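Local atomic coordinates of ankyrin repeat and SOCS BOX protein 11 (Homo sapiens, PDB entry 4UUC), a protein that serves as the substrate-recognition component of a cullin-5-RING E3 ubiquitin ligase, marking targets such as BIK for degradation through its complex. Residues 178-181 / 182-186; 139-142 / 143-147; 151-154 / 155-159; 113-116 / 117-120; 213-216 / 217-221. All coordinates share one frame; numbering follows the deposited sequence.

Contact 1: residues 178-181 / 182-186; sequences SNVE and VIHLL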
loop_
_atom_site.group_PDB
_atom_site.type_symbol
_atom_site.label_atom_id
_atom_site.label_comp_id
_atom_site.label_asym_id
_atom_site.label_seq_id
_atom_site.Cartn_x
_atom_site.Cartn_y
_atom_site.Cartn_z
ATOM N N SER A 178 -7.171 -8.943 -15.834
ATOM C CA SER A 178 -7.132 -8.799 -17.287
ATOM C C SER A 178 -5.785 -8.294 -17.816
ATOM O O SER A 178 -5.711 -7.793 -18.943
ATOM C CB SER A 178 -8.244 -7.844 -17.737
ATOM O OG SER A 178 -9.515 -8.332 -17.344
ATOM N N ASN A 179 -4.728 -8.438 -17.019
ATOM C CA ASN A 179 -3.408 -7.929 -17.400
ATOM C C ASN A 179 -2.427 -9.028 -17.789
ATOM O O ASN A 179 -1.954 -9.790 -16.943
ATOM C CB ASN A 179 -2.799 -7.102 -16.271
ATOM C CG ASN A 179 -1.647 -6.241 -16.749
ATOM O OD1 ASN A 179 -0.547 -6.735 -16.984
ATOM N ND2 ASN A 179 -1.901 -4.943 -16.907
ATOM N N VAL A 180 -2.115 -9.077 -19.080
ATOM C CA VAL A 180 -1.209 -10.069 -19.644
ATOM C C VAL A 180 0.241 -9.826 -19.228
ATOM O O VAL A 180 0.976 -10.780 -18.970
ATOM C CB VAL A 180 -1.317 -10.080 -21.192
ATOM C CG1 VAL A 180 -0.163 -10.858 -21.841
ATOM C CG2 VAL A 180 -2.653 -10.665 -21.623
ATOM N N GLU A 181 0.657 -8.562 -19.166
ATOM C CA GLU A 181 2.035 -8.239 -18.798
ATOM C C GLU A 181 2.397 -8.831 -17.429
ATOM O O GLU A 181 3.499 -9.350 -17.245
ATOM C CB GLU A 181 2.261 -6.725 -18.812
ATOM C CG GLU A 181 2.386 -6.176 -20.236
ATOM C CD GLU A 181 2.763 -4.701 -20.303
ATOM O OE1 GLU A 181 2.248 -3.898 -19.494
ATOM O OE2 GLU A 181 3.581 -4.348 -21.180
ATOM N N VAL A 182 1.457 -8.785 -16.491
ATOM C CA VAL A 182 1.675 -9.344 -15.159
ATOM C C VAL A 182 1.873 -10.866 -15.211
ATOM O O VAL A 182 2.730 -11.408 -14.511
ATOM C CB VAL A 182 0.502 -8.989 -14.223
ATOM C CG1 VAL A 182 0.579 -9.774 -12.912
ATOM C CG2 VAL A 182 0.491 -7.496 -13.945
ATOM N N ILE A 183 1.083 -11.551 -16.034
ATOM C CA ILE A 183 1.218 -12.996 -16.201
ATOM C C ILE A 183 2.634 -13.362 -16.657
ATOM O O ILE A 183 3.269 -14.252 -16.080
ATOM C CB ILE A 183 0.190 -13.549 -17.221
ATOM C CG1 ILE A 183 -1.243 -13.299 -16.741
ATOM C CG2 ILE A 183 0.404 -15.044 -17.465
ATOM C CD1 ILE A 183 -1.648 -14.080 -15.492
ATOM N N HIS A 184 3.138 -12.682 -17.682
ATOM C CA HIS A 184 4.462 -13.019 -18.211
ATOM C C HIS A 184 5.579 -12.635 -17.239
ATOM O O HIS A 184 6.579 -13.346 -17.129
ATOM C CB HIS A 184 4.684 -12.351 -19.572
ATOM C CG HIS A 184 3.850 -12.940 -20.666
ATOM N ND1 HIS A 184 3.835 -14.291 -20.941
ATOM C CD2 HIS A 184 3.000 -12.366 -21.550
ATOM C CE1 HIS A 184 3.011 -14.524 -21.948
ATOM N NE2 HIS A 184 2.493 -13.372 -22.336
ATOM N N LEU A 185 5.404 -11.528 -16.522
ATOM C CA LEU A 185 6.384 -11.113 -15.519
ATOM C C LEU A 185 6.505 -12.150 -14.406
ATOM O O LEU A 185 7.613 -12.524 -14.028
ATOM C CB LEU A 185 6.011 -9.754 -14.921
ATOM C CG LEU A 185 6.433 -8.509 -15.708
ATOM C CD1 LEU A 185 5.725 -7.277 -15.168
ATOM C CD2 LEU A 185 7.933 -8.315 -15.651
ATOM N N LEU A 186 5.372 -12.596 -13.867
ATOM C CA LEU A 186 5.377 -13.631 -12.837
ATOM C C LEU A 186 6.024 -14.919 -13.345
ATOM O O LEU A 186 6.854 -15.524 -12.663
ATOM C CB LEU A 186 3.956 -13.931 -12.357
ATOM C CG LEU A 186 3.269 -12.867 -11.500
ATOM C CD1 LEU A 186 1.839 -13.298 -11.206
ATOM C CD2 LEU A 186 4.028 -12.619 -10.209
#
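An N-cap opens the helix 180-188 of the sixth ankyrin repeat, and Asn179 supplies it: its side-chain OD1 accepts the backbone N-H of Val182 at 2.9 Å. The bond is moderately straight, 151° at the hydrogen, and the donor lies in the carbonyl plane of the amide. This reach depends on the side chain having CG opposite the backbone N (chi1 -164°), which swings the amide round beside the first turn. The amide also meets the side chain of Val182 at about a right angle, OD1 standing 3.3 Å from Val182 CG2, and the same oxygen thus touches both the backbone and a methyl of one residue. With an alanine in place of Asn179 the amide is gone, and the N-H of Val182 would probably lose its capping acceptor. In the same first turn, Val180 CG1 lies alongside the imidazole of His184, the residue one turn later, 3.5 Å from CD2, the two side chains pointing the same way. The ring's ND1 is bonded by Arg220 of the helix 212-220, which ties this turn to the next helical layer. Backbone bonds then carry the helix forward, His184 N to Val180 O at 3.2 Å and Leu185 N to Glu181 O at 3.0 Å. Val182 and Ile183 are buried against Ala174 of the helix 170-175, and Leu185 packs on Val148 and Leu155 of the helix 148-156. Such a side-chain N-cap, accepting the N-H three residues on, is characteristic of helix starts, here in the sixth repeat of an ankyrin stack.

Contact 2: residues 139-142 / 143-147; sequences LYVA and CTYQR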
loop_
_atom_site.group_PDB
_atom_site.type_symbol
_atom_site.label_atom_id
_atom_site.label_comp_id
_atom_site.label_asym_id
_atom_site.label_seq_id
_atom_site.Cartn_x
_atom_site.Cartn_y
_atom_site.Cartn_z
ATOM N N LEU A 139 3.171 -8.203 -3.313
ATOM C CA LEU A 139 3.114 -8.694 -4.685
ATOM C C LEU A 139 1.703 -9.165 -5.033
ATOM O O LEU A 139 1.208 -8.915 -6.131
ATOM C CB LEU A 139 4.117 -9.830 -4.900
ATOM C CG LEU A 139 4.131 -10.437 -6.304
ATOM C CD1 LEU A 139 4.486 -9.396 -7.359
ATOM C CD2 LEU A 139 5.108 -11.607 -6.344
ATOM N N TYR A 140 1.060 -9.847 -4.093
ATOM C CA TYR A 140 -0.299 -10.334 -4.296
ATOM C C TYR A 140 -1.280 -9.182 -4.532
ATOM O O TYR A 140 -2.140 -9.256 -5.413
ATOM C CB TYR A 140 -0.737 -11.162 -3.089
ATOM C CG TYR A 140 -2.089 -11.806 -3.241
ATOM C CD1 TYR A 140 -2.230 -13.032 -3.876
ATOM C CD2 TYR A 140 -3.227 -11.196 -2.735
ATOM C CE1 TYR A 140 -3.470 -13.627 -4.011
ATOM C CE2 TYR A 140 -4.465 -11.779 -2.864
ATOM C CZ TYR A 140 -4.588 -12.991 -3.500
ATOM O OH TYR A 140 -5.834 -13.555 -3.624
ATOM N N VAL A 141 -1.150 -8.125 -3.737
ATOM C CA VAL A 141 -1.980 -6.939 -3.895
ATOM C C VAL A 141 -1.727 -6.301 -5.261
ATOM O O VAL A 141 -2.669 -5.938 -5.962
ATOM C CB VAL A 141 -1.710 -5.913 -2.770
ATOM C CG1 VAL A 141 -2.472 -4.611 -3.016
ATOM C CG2 VAL A 141 -2.091 -6.507 -1.414
ATOM N N ALA A 142 -0.454 -6.168 -5.627
ATOM C CA ALA A 142 -0.077 -5.596 -6.918
ATOM C C ALA A 142 -0.737 -6.350 -8.073
ATOM O O ALA A 142 -1.216 -5.740 -9.033
ATOM C CB ALA A 142 1.444 -5.606 -7.078
ATOM N N CYS A 143 -0.738 -7.676 -7.988
ATOM C CA CYS A 143 -1.333 -8.508 -9.027
ATOM C C CYS A 143 -2.857 -8.414 -9.034
ATOM O O CYS A 143 -3.481 -8.415 -10.093
ATOM C CB CYS A 143 -0.891 -9.961 -8.857
ATOM S SG CYS A 143 0.875 -10.224 -9.179
ATOM N N THR A 144 -3.457 -8.313 -7.854
ATOM C CA THR A 144 -4.905 -8.178 -7.749
ATOM C C THR A 144 -5.409 -6.902 -8.438
ATOM O O THR A 144 -6.479 -6.905 -9.050
ATOM C CB THR A 144 -5.338 -8.177 -6.279
ATOM O OG1 THR A 144 -4.939 -9.413 -5.677
ATOM C CG2 THR A 144 -6.850 -8.019 -6.153
ATOM N N TYR A 145 -4.631 -5.828 -8.348
ATOM C CA TYR A 145 -5.042 -4.522 -8.872
ATOM C C TYR A 145 -4.300 -4.096 -10.144
ATOM O O TYR A 145 -4.363 -2.933 -10.547
ATOM C CB TYR A 145 -4.883 -3.474 -7.771
ATOM C CG TYR A 145 -5.914 -3.688 -6.689
ATOM C CD1 TYR A 145 -7.220 -3.254 -6.862
ATOM C CD2 TYR A 145 -5.601 -4.377 -5.526
ATOM C CE1 TYR A 145 -8.178 -3.467 -5.893
ATOM C CE2 TYR A 145 -6.556 -4.596 -4.548
ATOM C CZ TYR A 145 -7.844 -4.141 -4.742
ATOM O OH TYR A 145 -8.806 -4.352 -3.778
ATOM N N GLN A 146 -3.626 -5.048 -10.782
ATOM C CA GLN A 146 -3.034 -4.845 -12.110
ATOM C C GLN A 146 -1.990 -3.729 -12.129
ATOM O O GLN A 146 -1.891 -2.971 -13.097
ATOM C CB GLN A 146 -4.131 -4.539 -13.137
ATOM C CG GLN A 146 -5.261 -5.563 -13.169
ATOM C CD GLN A 146 -6.273 -5.284 -14.265
ATOM O OE1 GLN A 146 -6.413 -6.061 -15.210
ATOM N NE2 GLN A 146 -6.987 -4.172 -14.143
ATOM N N ARG A 147 -1.201 -3.644 -11.064
ATOM C CA ARG A 147 -0.175 -2.615 -10.944
ATOM C C ARG A 147 1.140 -3.109 -11.535
ATOM O O ARG A 147 2.016 -3.597 -10.818
ATOM C CB ARG A 147 0.005 -2.221 -9.477
ATOM C CG ARG A 147 -1.286 -1.795 -8.794
ATOM C CD ARG A 147 -1.973 -0.646 -9.520
ATOM N NE ARG A 147 -3.116 -0.128 -8.768
ATOM C CZ ARG A 147 -3.986 0.754 -9.248
ATOM N NH1 ARG A 147 -3.847 1.219 -10.486
ATOM N NH2 ARG A 147 -4.996 1.174 -8.497
HETATM O O HOH W 1 -6.944 -11.371 -5.178
#
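Thr144 and Tyr140 meet in the last turn of the helix 138-144, part of the fifth ankyrin repeat. The carbonyl oxygen of Tyr140 is gripped twice by the threonine: OG1 donates to Tyr140 O at 2.8 Å and the backbone N of Thr144 does so at 2.9 Å, the two donors arriving from opposite faces of the carbonyl plane. The hydroxyl sits 36° out of that plane, and it can fold back onto its own helix because OG1 stands opposite the threonine's carbonyl carbon (chi1 -60°). OG1 also lies over one face of the Tyr140 ring, 3.7 Å from CE2. A water donates to Thr144 OG1 and, weakly, to Tyr140 OH, whose stronger partner is Asp168. One residue along, Val141 CG1 packs against Tyr145 CD2, while the backbone N of Tyr145 donates to Val141 O. Further out, Pro170 and Ala173 of the helix 170-175 and Val151 of the helix 148-156 cover the turn, with Val110 of the helix 105-111 against Val141 and Ala142. After the helix ends, Arg147 N closes on Ala142 O at 2.9 Å, with an N-H...O angle of 169°.

Contact 3: residues 151-154 / 155-159; sequences VKKL and LELGA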
loop_
_atom_site.group_PDB
_atom_site.type_symbol
_atom_site.label_atom_id
_atom_site.label_comp_id
_atom_site.label_asym_id
_atom_site.label_seq_id
_atom_site.Cartn_x
_atom_site.Cartn_y
_atom_site.Cartn_z
ATOM N N VAL A 151 4.487 -4.617 -9.719
ATOM C CA VAL A 151 4.812 -6.031 -9.874
ATOM C C VAL A 151 6.261 -6.176 -10.325
ATOM O O VAL A 151 7.025 -6.943 -9.742
ATOM C CB VAL A 151 3.867 -6.725 -10.892
ATOM C CG1 VAL A 151 4.367 -8.121 -11.255
ATOM C CG2 VAL A 151 2.448 -6.810 -10.335
ATOM N N LYS A 152 6.638 -5.423 -11.354
ATOM C CA LYS A 152 7.989 -5.504 -11.901
ATOM C C LYS A 152 9.036 -5.155 -10.849
ATOM O O LYS A 152 10.009 -5.886 -10.663
ATOM C CB LYS A 152 8.133 -4.581 -13.111
ATOM C CG LYS A 152 9.515 -4.626 -13.747
ATOM C CD LYS A 152 9.516 -3.956 -15.105
ATOM C CE LYS A 152 10.865 -4.105 -15.798
ATOM N NZ LYS A 152 11.922 -3.289 -15.140
ATOM N N LYS A 153 8.819 -4.048 -10.146
ATOM C CA LYS A 153 9.764 -3.582 -9.134
ATOM C C LYS A 153 9.893 -4.563 -7.971
ATOM O O LYS A 153 10.999 -4.843 -7.512
ATOM C CB LYS A 153 9.341 -2.205 -8.615
ATOM C CG LYS A 153 10.384 -1.522 -7.741
ATOM C CD LYS A 153 11.577 -1.049 -8.564
ATOM C CE LYS A 153 12.762 -0.702 -7.682
ATOM N NZ LYS A 153 13.918 -0.206 -8.482
ATOM N N LEU A 154 8.765 -5.076 -7.486
ATOM C CA LEU A 154 8.772 -6.035 -6.383
ATOM C C LEU A 154 9.548 -7.305 -6.739
ATOM O O LEU A 154 10.330 -7.807 -5.935
ATOM C CB LEU A 154 7.339 -6.388 -5.979
ATOM C CG LEU A 154 6.613 -5.307 -5.173
ATOM C CD1 LEU A 154 5.110 -5.560 -5.151
ATOM C CD2 LEU A 154 7.158 -5.239 -3.750
ATOM N N LEU A 155 9.331 -7.816 -7.946
ATOM C CA LEU A 155 10.037 -9.007 -8.409
ATOM C C LEU A 155 11.539 -8.740 -8.508
ATOM O O LEU A 155 12.354 -9.565 -8.095
ATOM C CB LEU A 155 9.483 -9.462 -9.761
ATOM C CG LEU A 155 8.065 -10.040 -9.730
ATOM C CD1 LEU A 155 7.497 -10.167 -11.137
ATOM C CD2 LEU A 155 8.044 -11.389 -9.017
ATOM N N GLU A 156 11.896 -7.582 -9.054
ATOM C CA GLU A 156 13.297 -7.193 -9.190
ATOM C C GLU A 156 13.990 -7.056 -7.837
ATOM O O GLU A 156 15.184 -7.326 -7.717
ATOM C CB GLU A 156 13.407 -5.879 -9.961
ATOM C CG GLU A 156 13.078 -6.012 -11.429
ATOM C CD GLU A 156 12.984 -4.679 -12.138
ATOM O OE1 GLU A 156 13.048 -3.628 -11.465
ATOM O OE2 GLU A 156 12.846 -4.685 -13.378
ATOM N N LEU A 157 13.238 -6.642 -6.822
ATOM C CA LEU A 157 13.784 -6.474 -5.477
ATOM C C LEU A 157 13.824 -7.792 -4.698
ATOM O O LEU A 157 14.308 -7.834 -3.568
ATOM C CB LEU A 157 12.964 -5.434 -4.704
ATOM C CG LEU A 157 13.116 -3.983 -5.170
ATOM C CD1 LEU A 157 12.106 -3.084 -4.463
ATOM C CD2 LEU A 157 14.532 -3.477 -4.928
ATOM N N GLY A 158 13.304 -8.858 -5.299
ATOM C CA GLY A 158 13.427 -10.195 -4.740
ATOM C C GLY A 158 12.207 -10.719 -4.006
ATOM O O GLY A 158 12.316 -11.641 -3.196
ATOM N N ALA A 159 11.043 -10.140 -4.281
ATOM C CA ALA A 159 9.798 -10.624 -3.696
ATOM C C ALA A 159 9.555 -12.087 -4.065
ATOM O O ALA A 159 9.758 -12.481 -5.213
ATOM C CB ALA A 159 8.631 -9.762 -4.158
HETATM O O HOH W 2 11.251 -1.410 -12.596
#
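The carbonyl oxygen of Leu154 is where the last turn of the helix 148-156 is closed, in the fifth ankyrin repeat: Ala159 N donates to Leu154 O at 2.9 Å, with 160° at the hydrogen, and Leu157 N adds a weak bond to the same oxygen. Gly158, with its positive phi of 101°, lets the chain turn back, and its own N-H bonds to Leu155 O at 3.0 Å. Together these features make a Schellman motif. At these backbone angles a beta carbon would crowd the carbonyl oxygen of Leu157, so the position calls for glycine. Ala159 CB lies 4.0 Å from Leu154 CB, an apolar touch beside the closing hydrogen bond.

On the outer side, Lys152 and Glu156 form a salt bridge one turn apart. The lysine bends at its final torsion (chi4 -70°), which brings NZ across to Glu156 OE2; the modelled separation is too short to be trusted in detail. A water accepts from Lys152 NZ and donates to Glu156 OE1, so OE1 is linked to the ammonium through it. On the buried face Val151 CG1 lies alongside Leu155 CD1 at 3.7 Å, the two pointing the same way, with Leu139 of the helix 138-144 against both. The side chains of Lys153 and Leu157 cross obliquely, CG of the lysine 4.0 Å from CD1 of the leucine, and Leu154 and Leu157 also meet Leu122. The chemistry thus divides by face: charges pair along the exposed flank, aliphatic groups fill the flank against neighbouring helices, and a glycine-dependent closure ends the helix.

Contact 4: residues 113-116 / 117-120; sequences GHRE and CMEI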
loop_
_atom_site.group_PDB
_atom_site.type_symbol
_atom_site.label_atom_id
_atom_site.label_comp_id
_atom_site.label_asym_id
_atom_site.label_seq_id
_atom_site.Cartn_x
_atom_site.Cartn_y
_atom_site.Cartn_z
ATOM N N GLY A 113 -1.371 1.818 -6.543
ATOM C CA GLY A 113 -0.351 1.976 -7.568
ATOM C C GLY A 113 0.663 3.062 -7.263
ATOM O O GLY A 113 1.278 3.620 -8.172
ATOM N N HIS A 114 0.850 3.361 -5.981
ATOM C CA HIS A 114 1.807 4.382 -5.562
ATOM C C HIS A 114 3.202 3.779 -5.409
ATOM O O HIS A 114 3.674 3.525 -4.298
ATOM C CB HIS A 114 1.359 5.027 -4.252
ATOM C CG HIS A 114 0.049 5.745 -4.349
ATOM N ND1 HIS A 114 -0.367 6.395 -5.490
ATOM C CD2 HIS A 114 -0.939 5.918 -3.437
ATOM C CE1 HIS A 114 -1.554 6.935 -5.281
ATOM N NE2 HIS A 114 -1.925 6.659 -4.044
ATOM N N ARG A 115 3.866 3.571 -6.537
ATOM C CA ARG A 115 5.109 2.819 -6.561
ATOM C C ARG A 115 6.233 3.479 -5.765
ATOM O O ARG A 115 7.002 2.786 -5.095
ATOM C CB ARG A 115 5.568 2.610 -8.003
ATOM C CG ARG A 115 6.806 1.737 -8.126
ATOM C CD ARG A 115 7.307 1.680 -9.560
ATOM N NE ARG A 115 7.270 2.994 -10.194
ATOM C CZ ARG A 115 8.059 4.010 -9.862
ATOM N NH1 ARG A 115 8.962 3.875 -8.900
ATOM N NH2 ARG A 115 7.943 5.169 -10.494
ATOM N N GLU A 116 6.356 4.802 -5.848
ATOM C CA GLU A 116 7.426 5.486 -5.129
ATOM C C GLU A 116 7.256 5.329 -3.614
ATOM O O GLU A 116 8.227 5.073 -2.900
ATOM C CB GLU A 116 7.492 6.973 -5.497
ATOM C CG GLU A 116 8.629 7.704 -4.782
ATOM C CD GLU A 116 8.895 9.101 -5.317
ATOM O OE1 GLU A 116 8.112 9.591 -6.159
ATOM O OE2 GLU A 116 9.898 9.713 -4.886
ATOM N N CYS A 117 6.028 5.491 -3.125
ATOM C CA CYS A 117 5.746 5.279 -1.709
ATOM C C CYS A 117 6.127 3.855 -1.285
ATOM O O CYS A 117 6.706 3.649 -0.219
ATOM C CB CYS A 117 4.270 5.557 -1.412
ATOM S SG CYS A 117 3.810 7.304 -1.573
ATOM N N MET A 118 5.804 2.881 -2.131
ATOM C CA MET A 118 6.180 1.488 -1.892
ATOM C C MET A 118 7.696 1.348 -1.736
ATOM O O MET A 118 8.177 0.738 -0.781
ATOM C CB MET A 118 5.679 0.605 -3.039
ATOM C CG MET A 118 5.929 -0.891 -2.872
ATOM S SD MET A 118 5.703 -1.813 -4.418
ATOM C CE MET A 118 7.155 -1.296 -5.334
ATOM N N GLU A 119 8.443 1.927 -2.671
ATOM C CA GLU A 119 9.897 1.801 -2.667
ATOM C C GLU A 119 10.523 2.445 -1.439
ATOM O O GLU A 119 11.468 1.904 -0.870
ATOM C CB GLU A 119 10.485 2.413 -3.938
ATOM C CG GLU A 119 10.153 1.621 -5.189
ATOM C CD GLU A 119 10.894 2.123 -6.413
ATOM O OE1 GLU A 119 12.112 2.383 -6.309
ATOM O OE2 GLU A 119 10.260 2.247 -7.480
ATOM N N ILE A 120 9.998 3.596 -1.029
ATOM C CA ILE A 120 10.488 4.265 0.169
ATOM C C ILE A 120 10.300 3.371 1.393
ATOM O O ILE A 120 11.202 3.253 2.223
ATOM C CB ILE A 120 9.779 5.619 0.395
ATOM C CG1 ILE A 120 10.152 6.598 -0.720
ATOM C CG2 ILE A 120 10.167 6.212 1.754
ATOM C CD1 ILE A 120 9.313 7.864 -0.743
#
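In the first turn of the helix 115-123, second helix of the fourth ankyrin repeat, Arg115 and Glu119 form a salt bridge, side by side and pointing the same way, with Arg115 NH1 on Glu119 OE2 at 2.5 Å, a bond bent to 135° at the hydrogen. The carboxylate oxygen lies at the guanidinium edge, near its plane, whereas NH1 meets OE2 from above the carboxylate plane; the two planes stand 53° apart. The bend at chi3 (43°) in the arginine turns the guanidinium toward Glu119, one turn further along the helix. A methionine in place of Arg115 is likely to leave the Glu119 carboxylate without its close charged mate, its remaining ion pair with Lys153 being long and weak. Alongside, Met118 CE touches Arg115 CG at 4.1 Å, and Glu116 CG lies 4.1 Å from Ile120 CD1. Met118 N donates to O of the N-cap residue His114 at 3.1 Å. Met118 is buried against Leu154 of the helix 148-156 and Ile106 of the helix 105-111, while Cys117 rests on Val86. An i to i+4 salt bridge on the partly exposed side of a helix whose Cys117 and Met118 are buried fits an amphipathic helix of an ankyrin stack.

Contact 5: residues 213-216 / 217-221; sequences VEQA and LLLRE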
loop_
_atom_site.group_PDB
_atom_site.type_symbol
_atom_site.label_atom_id
_atom_site.label_comp_id
_atom_site.label_asym_id
_atom_site.label_seq_id
_atom_site.Cartn_x
_atom_site.Cartn_y
_atom_site.Cartn_z
ATOM N N VAL A 213 -5.593 -13.232 -21.057
ATOM C CA VAL A 213 -4.911 -13.770 -19.885
ATOM C C VAL A 213 -4.851 -15.298 -19.963
ATOM O O VAL A 213 -3.802 -15.895 -19.713
ATOM C CB VAL A 213 -5.602 -13.317 -18.582
ATOM C CG1 VAL A 213 -5.149 -14.165 -17.390
ATOM C CG2 VAL A 213 -5.298 -11.846 -18.332
ATOM N N GLU A 214 -5.960 -15.928 -20.335
ATOM C CA GLU A 214 -5.974 -17.375 -20.516
ATOM C C GLU A 214 -4.974 -17.794 -21.587
ATOM O O GLU A 214 -4.266 -18.787 -21.425
ATOM C CB GLU A 214 -7.367 -17.880 -20.901
ATOM C CG GLU A 214 -7.422 -19.396 -21.010
ATOM C CD GLU A 214 -8.730 -19.911 -21.570
ATOM O OE1 GLU A 214 -9.019 -19.643 -22.754
ATOM O OE2 GLU A 214 -9.464 -20.595 -20.823
ATOM N N GLN A 215 -4.928 -17.038 -22.680
ATOM C CA GLN A 215 -4.002 -17.329 -23.771
ATOM C C GLN A 215 -2.567 -17.300 -23.264
ATOM O O GLN A 215 -1.766 -18.171 -23.597
ATOM C CB GLN A 215 -4.174 -16.326 -24.916
ATOM C CG GLN A 215 -3.317 -16.631 -26.143
ATOM C CD GLN A 215 -3.192 -15.447 -27.091
ATOM O OE1 GLN A 215 -3.798 -14.397 -26.879
ATOM N NE2 GLN A 215 -2.396 -15.613 -28.142
ATOM N N ALA A 216 -2.249 -16.289 -22.460
ATOM C CA ALA A 216 -0.904 -16.132 -21.918
ATOM C C ALA A 216 -0.515 -17.343 -21.076
ATOM O O ALA A 216 0.585 -17.876 -21.208
ATOM C CB ALA A 216 -0.808 -14.858 -21.091
ATOM N N LEU A 217 -1.429 -17.781 -20.220
ATOM C CA LEU A 217 -1.177 -18.928 -19.358
ATOM C C LEU A 217 -0.991 -20.204 -20.176
ATOM O O LEU A 217 -0.136 -21.034 -19.863
ATOM C CB LEU A 217 -2.323 -19.090 -18.358
ATOM C CG LEU A 217 -2.344 -18.021 -17.262
ATOM C CD1 LEU A 217 -3.683 -18.003 -16.527
ATOM C CD2 LEU A 217 -1.206 -18.245 -16.278
ATOM N N LEU A 218 -1.787 -20.354 -21.228
ATOM C CA LEU A 218 -1.680 -21.518 -22.102
ATOM C C LEU A 218 -0.333 -21.541 -22.822
ATOM O O LEU A 218 0.263 -22.603 -23.002
ATOM C CB LEU A 218 -2.818 -21.530 -23.124
ATOM C CG LEU A 218 -4.194 -21.957 -22.611
ATOM C CD1 LEU A 218 -5.273 -21.593 -23.610
ATOM C CD2 LEU A 218 -4.212 -23.451 -22.323
ATOM N N LEU A 219 0.145 -20.368 -23.225
ATOM C CA LEU A 219 1.399 -20.265 -23.976
ATOM C C LEU A 219 2.637 -20.531 -23.117
ATOM O O LEU A 219 3.675 -20.950 -23.632
ATOM C CB LEU A 219 1.518 -18.880 -24.618
ATOM C CG LEU A 219 0.601 -18.596 -25.808
ATOM C CD1 LEU A 219 0.621 -17.112 -26.144
ATOM C CD2 LEU A 219 1.003 -19.430 -27.015
ATOM N N ARG A 220 2.523 -20.296 -21.811
ATOM C CA ARG A 220 3.659 -20.413 -20.895
ATOM C C ARG A 220 3.680 -21.740 -20.136
ATOM O O ARG A 220 4.705 -22.122 -19.570
ATOM C CB ARG A 220 3.648 -19.268 -19.881
ATOM C CG ARG A 220 3.757 -17.864 -20.474
ATOM C CD ARG A 220 4.997 -17.680 -21.334
ATOM N NE ARG A 220 6.245 -17.862 -20.593
ATOM C CZ ARG A 220 6.937 -16.886 -20.013
ATOM N NH1 ARG A 220 6.516 -15.628 -20.062
ATOM N NH2 ARG A 220 8.063 -17.169 -19.374
ATOM N N GLU A 221 2.549 -22.435 -20.114
ATOM C CA GLU A 221 2.446 -23.678 -19.362
ATOM C C GLU A 221 3.238 -24.781 -20.050
ATOM O O GLU A 221 3.027 -25.068 -21.227
ATOM C CB GLU A 221 0.983 -24.096 -19.212
ATOM C CG GLU A 221 0.759 -25.178 -18.174
ATOM C CD GLU A 221 -0.708 -25.532 -18.001
ATOM O OE1 GLU A 221 -1.435 -25.594 -19.017
ATOM O OE2 GLU A 221 -1.135 -25.745 -16.847
#
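Apolar contacts join Val213 to Leu217 on the buried face of the helix 212-220, the last helix of the chain, where Val213 CG1 lies alongside Leu217 CD1 at 4.2 Å. The next two pairs repeat the pattern with longer polar chains: Glu214 CG meets Leu218 CD1 at 4.0 Å, and the Gln215 amide NE2 comes 3.9 Å from Leu219 CD1. In all three pairs the side chains point the same way, each leucine having CG opposite its carbonyl carbon (chi1 -72° for Leu217), which turns a methyl back along the helix toward the residue four earlier. Backbone hydrogen bonds set this spacing: Leu217 N to Val213 O at 3.1 Å, then Leu218 N to Glu214 O and Leu219 N to Gln215 O, both at 2.9 Å. The bond of Arg220 N to Ala216 O is weak, as the helix nears its end. Charged groups find partners beyond the helix: Glu214 OE1 accepts from Lys210 N, and Arg220 makes a salt bridge to Asp188. Ala216 and Leu217 pack on Ile183 of the helix 180-188. The chemistry implies a helix fixed to the stack by aliphatic packing on its inner side and by an arginine salt bridge near its C-terminal end.

How the contacts relate
Along the chain the contacts run 4, 2, 3, 1, 5, through the second half of an all-helical ankyrin stack. Contacts 2 and 3 share the fifth repeat, on the successive helices 138-144 and 148-156, with centres about 12 Å apart; contact 4 belongs to the fourth repeat and contact 1 to the sixth. Neighbours touch: Arg147 of contact 2 packs by Gly113 of contact 4, Ala142 of contact 2 meets Val151 of contact 3, Cys143 of contact 2 meets Val182 of contact 1, and Val213 of contact 5 meets Ser178 of contact 1. Contacts 4 and 5 lie farthest apart, about 29 Å between centres. Cohesion therefore passes from helix to helix, as expected of an elongated repeat domain in a substrate-recognition protein.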